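Lantibiotic dehydratase (Microbispora corallina, PDB 5EHK) probably dehydrates serine and threonine residues of the NAI-107 precursor peptide in a tRNA-dependent reaction during lantibiotic biosynthesis. Local coordinates at residues L919-A933 with L1043-Y1057. Sequence-based numbering, arbitrary orientation.
Sequences LAEFTETAFQHDSAA and LESRDEAVRRFGTAY
The Phe1053 ring takes Phe922 CB and Thr923 N over one face, the former a CH-pi contact with CB 4.1 Å from the ring centroid. Ala926 CB and Leu919 CD1 lie at its edge. The Phe922 ring in turn carries Ala1056 CB on one face, 3.8 Å from its centroid, with Leu919 CA and a water in plane at its edge. These residues join two antiparallel helices, 920-933 and 1044-1057, in the C-terminal region of the lantibiotic dehydratase. The axes of these two segments come within 8.2 Å, at a crossing angle of -163°. Phe1053 CG stands anti to the backbone N (chi1 -173°), which puts the ring against helix 920-933. Leu919 closes this end, its CD1 3.7 Å from CD1 at the edge of the Tyr1057 ring. In the middle the helices meet through small groups, with Thr925 CG2 against Ala1049 CB. The same water donates to both Phe922 O and Ala1049 O, tying the two backbones together.

At the other end the Asp930 carboxylate and the Arg1046 guanidinium are nearly coplanar and joined by a salt bridge. Asp930 OD1 also accepts a hydrogen bond from Thr1081 OG1, and OD2 forms a salt bridge with Arg1084 NE, both on helix 1068-1085. The buried carboxylate thus has three partners. Arg1046 NE donates to the anti lone pair of Asp930 OD1 at 3.0 Å, with an N-H...O angle of 145°.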
loop_
_atom_site.group_PDB
_atom_site.type_symbol
_atom_site.label_atom_id
_atom_site.label_comp_id
_atom_site.label_asym_id
_atom_site.label_seq_id
_atom_site.Cartn_x
_atom_site.Cartn_y
_atom_site.Cartn_z
ATOM N N LEU A 919 -10.808 -0.798 -41.305
ATOM C CA LEU A 919 -11.056 -2.167 -40.899
ATOM C C LEU A 919 -12.081 -2.303 -39.786
ATOM O O LEU A 919 -12.392 -3.422 -39.361
ATOM C CB LEU A 919 -9.743 -2.819 -40.496
ATOM C CG LEU A 919 -8.864 -2.990 -41.732
ATOM C CD1 LEU A 919 -7.538 -3.664 -41.380
ATOM C CD2 LEU A 919 -9.628 -3.787 -42.804
ATOM N N ALA A 920 -12.632 -1.174 -39.348
ATOM C CA ALA A 920 -13.509 -1.149 -38.179
ATOM C C ALA A 920 -14.698 -2.117 -38.248
ATOM O O ALA A 920 -14.994 -2.812 -37.274
ATOM C CB ALA A 920 -14.010 0.271 -37.915
ATOM N N GLU A 921 -15.357 -2.189 -39.395
ATOM C CA GLU A 921 -16.506 -3.066 -39.510
ATOM C C GLU A 921 -16.125 -4.527 -39.334
ATOM O O GLU A 921 -16.905 -5.320 -38.803
ATOM C CB GLU A 921 -17.224 -2.864 -40.839
ATOM C CG GLU A 921 -17.990 -1.581 -40.915
ATOM C CD GLU A 921 -19.026 -1.432 -39.816
ATOM O OE1 GLU A 921 -19.811 -2.376 -39.573
ATOM O OE2 GLU A 921 -19.069 -0.338 -39.218
ATOM N N PHE A 922 -14.925 -4.884 -39.774
ATOM C CA PHE A 922 -14.457 -6.256 -39.596
ATOM C C PHE A 922 -14.144 -6.528 -38.122
ATOM O O PHE A 922 -14.384 -7.626 -37.611
ATOM C CB PHE A 922 -13.233 -6.531 -40.473
ATOM C CG PHE A 922 -13.485 -6.336 -41.942
ATOM C CD1 PHE A 922 -14.077 -7.343 -42.698
ATOM C CD2 PHE A 922 -13.137 -5.142 -42.573
ATOM C CE1 PHE A 922 -14.307 -7.166 -44.057
ATOM C CE2 PHE A 922 -13.380 -4.959 -43.940
ATOM C CZ PHE A 922 -13.953 -5.975 -44.681
ATOM N N THR A 923 -13.622 -5.509 -37.445
ATOM C CA THR A 923 -13.347 -5.616 -36.026
ATOM C C THR A 923 -14.635 -5.759 -35.218
ATOM O O THR A 923 -14.741 -6.657 -34.390
ATOM C CB THR A 923 -12.520 -4.430 -35.509
ATOM O OG1 THR A 923 -11.305 -4.325 -36.266
ATOM C CG2 THR A 923 -12.187 -4.610 -34.014
ATOM N N GLU A 924 -15.614 -4.893 -35.450
ATOM C CA GLU A 924 -16.861 -4.983 -34.697
ATOM C C GLU A 924 -17.495 -6.343 -34.891
ATOM O O GLU A 924 -18.035 -6.950 -33.968
ATOM C CB GLU A 924 -17.845 -3.886 -35.098
ATOM C CG GLU A 924 -17.354 -2.475 -34.762
ATOM C CD GLU A 924 -17.237 -2.225 -33.271
ATOM O OE1 GLU A 924 -18.015 -2.834 -32.518
ATOM O OE2 GLU A 924 -16.378 -1.416 -32.843
ATOM N N THR A 925 -17.409 -6.838 -36.106
ATOM C CA THR A 925 -18.021 -8.115 -36.401
ATOM C C THR A 925 -17.329 -9.266 -35.700
ATOM O O THR A 925 -17.993 -10.113 -35.068
ATOM C CB THR A 925 -18.119 -8.327 -37.899
ATOM O OG1 THR A 925 -19.138 -7.453 -38.400
ATOM C CG2 THR A 925 -18.523 -9.752 -38.224
ATOM N N ALA A 926 -16.005 -9.277 -35.772
ATOM C CA ALA A 926 -15.256 -10.269 -35.027
ATOM C C ALA A 926 -15.667 -10.266 -33.539
ATOM O O ALA A 926 -16.013 -11.311 -32.981
ATOM C CB ALA A 926 -13.771 -10.044 -35.188
ATOM N N PHE A 927 -15.678 -9.082 -32.927
ATOM C CA PHE A 927 -16.077 -8.930 -31.533
ATOM C C PHE A 927 -17.496 -9.436 -31.291
ATOM O O PHE A 927 -17.730 -10.153 -30.325
ATOM C CB PHE A 927 -15.985 -7.471 -31.093
ATOM C CG PHE A 927 -14.590 -6.957 -30.959
ATOM C CD1 PHE A 927 -13.500 -7.774 -31.209
ATOM C CD2 PHE A 927 -14.362 -5.657 -30.557
ATOM C CE1 PHE A 927 -12.205 -7.298 -31.077
ATOM C CE2 PHE A 927 -13.072 -5.186 -30.425
ATOM C CZ PHE A 927 -11.994 -6.011 -30.688
ATOM N N GLN A 928 -18.437 -9.116 -32.175
ATOM C CA GLN A 928 -19.796 -9.618 -31.977
ATOM C C GLN A 928 -19.862 -11.147 -32.013
ATOM O O GLN A 928 -20.346 -11.762 -31.079
ATOM C CB GLN A 928 -20.786 -9.055 -33.004
ATOM C CG GLN A 928 -22.222 -9.430 -32.669
ATOM C CD GLN A 928 -23.197 -8.969 -33.710
ATOM O OE1 GLN A 928 -23.315 -7.780 -33.986
ATOM N NE2 GLN A 928 -23.901 -9.914 -34.312
ATOM N N HIS A 929 -19.320 -11.749 -33.070
ATOM C CA HIS A 929 -19.395 -13.193 -33.248
ATOM C C HIS A 929 -18.559 -13.961 -32.236
ATOM O O HIS A 929 -18.950 -15.056 -31.827
ATOM C CB HIS A 929 -19.052 -13.592 -34.697
ATOM C CG HIS A 929 -20.076 -13.142 -35.693
ATOM N ND1 HIS A 929 -21.249 -13.826 -35.917
ATOM C CD2 HIS A 929 -20.133 -12.042 -36.480
ATOM C CE1 HIS A 929 -21.962 -13.197 -36.826
ATOM N NE2 HIS A 929 -21.305 -12.108 -37.186
ATOM N N ASP A 930 -17.442 -13.382 -31.797
ATOM C CA ASP A 930 -16.658 -14.038 -30.759
ATOM C C ASP A 930 -17.382 -14.004 -29.427
ATOM O O ASP A 930 -17.250 -14.925 -28.617
ATOM C CB ASP A 930 -15.301 -13.405 -30.578
ATOM C CG ASP A 930 -14.398 -14.246 -29.719
ATOM O OD1 ASP A 930 -13.838 -15.248 -30.231
ATOM O OD2 ASP A 930 -14.259 -13.920 -28.524
ATOM N N SER A 931 -18.137 -12.932 -29.205
ATOM C CA SER A 931 -18.954 -12.805 -28.012
ATOM C C SER A 931 -20.029 -13.867 -28.009
ATOM O O SER A 931 -20.305 -14.482 -26.974
ATOM C CB SER A 931 -19.564 -11.410 -27.891
ATOM O OG SER A 931 -18.622 -10.502 -27.348
ATOM N N ALA A 932 -20.660 -14.060 -29.158
ATOM C CA ALA A 932 -21.750 -15.030 -29.240
ATOM C C ALA A 932 -21.221 -16.459 -29.021
ATOM O O ALA A 932 -21.807 -17.234 -28.260
ATOM C CB ALA A 932 -22.485 -14.906 -30.564
ATOM N N ALA A 933 -20.088 -16.756 -29.666
ATOM C CA ALA A 933 -19.362 -18.010 -29.524
ATOM C C ALA A 933 -19.058 -18.314 -28.058
ATOM O O ALA A 933 -19.303 -19.420 -27.590
ATOM C CB ALA A 933 -18.076 -17.971 -30.341
ATOM N N LEU A 1043 -18.266 -22.108 -33.127
ATOM C CA LEU A 1043 -17.193 -21.240 -33.621
ATOM C C LEU A 1043 -17.246 -20.884 -35.108
ATOM O O LEU A 1043 -16.339 -20.232 -35.612
ATOM C CB LEU A 1043 -15.837 -21.892 -33.369
ATOM C CG LEU A 1043 -15.402 -22.166 -31.949
ATOM C CD1 LEU A 1043 -14.138 -22.973 -32.010
ATOM C CD2 LEU A 1043 -15.137 -20.877 -31.242
ATOM N N GLU A 1044 -18.256 -21.346 -35.828
ATOM C CA GLU A 1044 -18.237 -21.189 -37.285
ATOM C C GLU A 1044 -18.356 -19.740 -37.707
ATOM O O GLU A 1044 -17.514 -19.210 -38.420
ATOM C CB GLU A 1044 -19.309 -22.034 -37.963
ATOM C CG GLU A 1044 -18.929 -23.487 -38.033
ATOM C CD GLU A 1044 -19.957 -24.320 -38.757
ATOM O OE1 GLU A 1044 -20.679 -23.747 -39.613
ATOM O OE2 GLU A 1044 -20.044 -25.539 -38.462
ATOM N N SER A 1045 -19.448 -19.134 -37.284
ATOM C CA SER A 1045 -19.744 -17.767 -37.594
ATOM C C SER A 1045 -18.580 -16.846 -37.178
ATOM O O SER A 1045 -18.216 -15.897 -37.883
ATOM C CB SER A 1045 -21.055 -17.400 -36.911
ATOM O OG SER A 1045 -21.071 -16.039 -36.582
ATOM N N ARG A 1046 -17.934 -17.144 -36.067
ATOM C CA ARG A 1046 -16.828 -16.287 -35.708
ATOM C C ARG A 1046 -15.576 -16.608 -36.534
ATOM O O ARG A 1046 -14.783 -15.710 -36.849
ATOM C CB ARG A 1046 -16.570 -16.287 -34.194
ATOM C CG ARG A 1046 -15.346 -17.044 -33.770
ATOM C CD ARG A 1046 -14.101 -16.179 -33.622
ATOM N NE ARG A 1046 -13.195 -16.882 -32.723
ATOM C CZ ARG A 1046 -12.594 -18.030 -33.018
ATOM N NH1 ARG A 1046 -12.758 -18.595 -34.200
ATOM N NH2 ARG A 1046 -11.815 -18.618 -32.134
ATOM N N ASP A 1047 -15.398 -17.868 -36.912
ATOM C CA ASP A 1047 -14.334 -18.174 -37.874
ATOM C C ASP A 1047 -14.581 -17.441 -39.209
ATOM O O ASP A 1047 -13.643 -16.957 -39.842
ATOM C CB ASP A 1047 -14.198 -19.679 -38.104
ATOM C CG ASP A 1047 -13.430 -20.377 -36.982
ATOM O OD1 ASP A 1047 -12.811 -19.655 -36.180
ATOM O OD2 ASP A 1047 -13.414 -21.633 -36.912
ATOM N N GLU A 1048 -15.842 -17.336 -39.621
ATOM C CA GLU A 1048 -16.147 -16.654 -40.861
ATOM C C GLU A 1048 -15.698 -15.220 -40.746
ATOM O O GLU A 1048 -14.953 -14.738 -41.604
ATOM C CB GLU A 1048 -17.635 -16.705 -41.204
ATOM C CG GLU A 1048 -17.973 -17.577 -42.408
ATOM C CD GLU A 1048 -17.274 -17.135 -43.700
ATOM O OE1 GLU A 1048 -17.766 -16.187 -44.358
ATOM O OE2 GLU A 1048 -16.236 -17.745 -44.062
ATOM N N ALA A 1049 -16.114 -14.559 -39.664
ATOM C CA ALA A 1049 -15.797 -13.159 -39.467
ATOM C C ALA A 1049 -14.304 -12.902 -39.467
ATOM O O ALA A 1049 -13.823 -11.903 -40.012
ATOM C CB ALA A 1049 -16.406 -12.672 -38.176
ATOM N N VAL A 1050 -13.556 -13.818 -38.891
ATOM C CA VAL A 1050 -12.138 -13.604 -38.812
ATOM C C VAL A 1050 -11.523 -13.835 -40.174
ATOM O O VAL A 1050 -10.568 -13.154 -40.551
ATOM C CB VAL A 1050 -11.509 -14.491 -37.740
ATOM C CG1 VAL A 1050 -9.989 -14.468 -37.814
ATOM C CG2 VAL A 1050 -11.954 -14.003 -36.408
ATOM N N ARG A 1051 -12.084 -14.780 -40.924
ATOM C CA ARG A 1051 -11.577 -15.024 -42.263
ATOM C C ARG A 1051 -11.677 -13.741 -43.084
ATOM O O ARG A 1051 -10.657 -13.301 -43.639
ATOM C CB ARG A 1051 -12.290 -16.188 -42.961
ATOM C CG ARG A 1051 -11.445 -17.448 -43.073
ATOM C CD ARG A 1051 -12.084 -18.516 -43.943
ATOM N NE ARG A 1051 -13.482 -18.770 -43.575
ATOM C CZ ARG A 1051 -13.876 -19.590 -42.596
ATOM N NH1 ARG A 1051 -12.966 -20.258 -41.876
ATOM N NH2 ARG A 1051 -15.181 -19.746 -42.334
ATOM N N ARG A 1052 -12.868 -13.124 -43.122
ATOM C CA ARG A 1052 -13.046 -11.895 -43.894
ATOM C C ARG A 1052 -12.064 -10.809 -43.465
ATOM O O ARG A 1052 -11.412 -10.192 -44.310
ATOM C CB ARG A 1052 -14.476 -11.345 -43.807
ATOM C CG ARG A 1052 -15.520 -12.362 -43.466
ATOM C CD ARG A 1052 -16.653 -12.361 -44.442
ATOM N NE ARG A 1052 -17.924 -11.955 -43.844
ATOM C CZ ARG A 1052 -19.033 -12.699 -43.823
ATOM N NH1 ARG A 1052 -19.054 -13.922 -44.342
ATOM N NH2 ARG A 1052 -20.134 -12.219 -43.268
ATOM N N PHE A 1053 -11.973 -10.587 -42.151
ATOM C CA PHE A 1053 -11.094 -9.587 -41.550
ATOM C C PHE A 1053 -9.663 -9.833 -42.040
ATOM O O PHE A 1053 -8.995 -8.904 -42.501
ATOM C CB PHE A 1053 -11.216 -9.668 -40.015
ATOM C CG PHE A 1053 -10.496 -8.577 -39.249
ATOM C CD1 PHE A 1053 -10.688 -8.460 -37.885
ATOM C CD2 PHE A 1053 -9.628 -7.685 -39.868
ATOM C CE1 PHE A 1053 -10.034 -7.473 -37.160
ATOM C CE2 PHE A 1053 -8.970 -6.697 -39.157
ATOM C CZ PHE A 1053 -9.175 -6.586 -37.802
ATOM N N GLY A 1054 -9.189 -11.072 -41.935
ATOM C CA GLY A 1054 -7.842 -11.406 -42.371
ATOM C C GLY A 1054 -7.645 -11.111 -43.851
ATOM O O GLY A 1054 -6.595 -10.586 -44.260
ATOM N N THR A 1055 -8.662 -11.431 -44.650
ATOM C CA THR A 1055 -8.659 -11.111 -46.071
ATOM C C THR A 1055 -8.547 -9.614 -46.364
ATOM O O THR A 1055 -7.601 -9.200 -47.032
ATOM C CB THR A 1055 -9.869 -11.704 -46.800
ATOM O OG1 THR A 1055 -9.626 -13.091 -47.036
ATOM C CG2 THR A 1055 -10.084 -11.004 -48.151
ATOM N N ALA A 1056 -9.495 -8.809 -45.879
ATOM C CA ALA A 1056 -9.455 -7.366 -46.130
ATOM C C ALA A 1056 -8.177 -6.787 -45.559
ATOM O O ALA A 1056 -7.674 -5.758 -46.020
ATOM C CB ALA A 1056 -10.661 -6.666 -45.540
ATOM N N TYR A 1057 -7.639 -7.466 -44.555
ATOM C CA TYR A 1057 -6.405 -7.009 -43.969
ATOM C C TYR A 1057 -5.199 -7.195 -44.880
ATOM O O TYR A 1057 -4.348 -6.314 -44.981
ATOM C CB TYR A 1057 -6.132 -7.694 -42.648
ATOM C CG TYR A 1057 -4.802 -7.245 -42.141
ATOM C CD1 TYR A 1057 -4.633 -5.958 -41.650
ATOM C CD2 TYR A 1057 -3.710 -8.084 -42.189
ATOM C CE1 TYR A 1057 -3.419 -5.533 -41.213
ATOM C CE2 TYR A 1057 -2.494 -7.671 -41.752
ATOM C CZ TYR A 1057 -2.350 -6.397 -41.265
ATOM O OH TYR A 1057 -1.117 -5.985 -40.822
HETATM O O HOH W 1 -15.073 -9.676 -40.020
#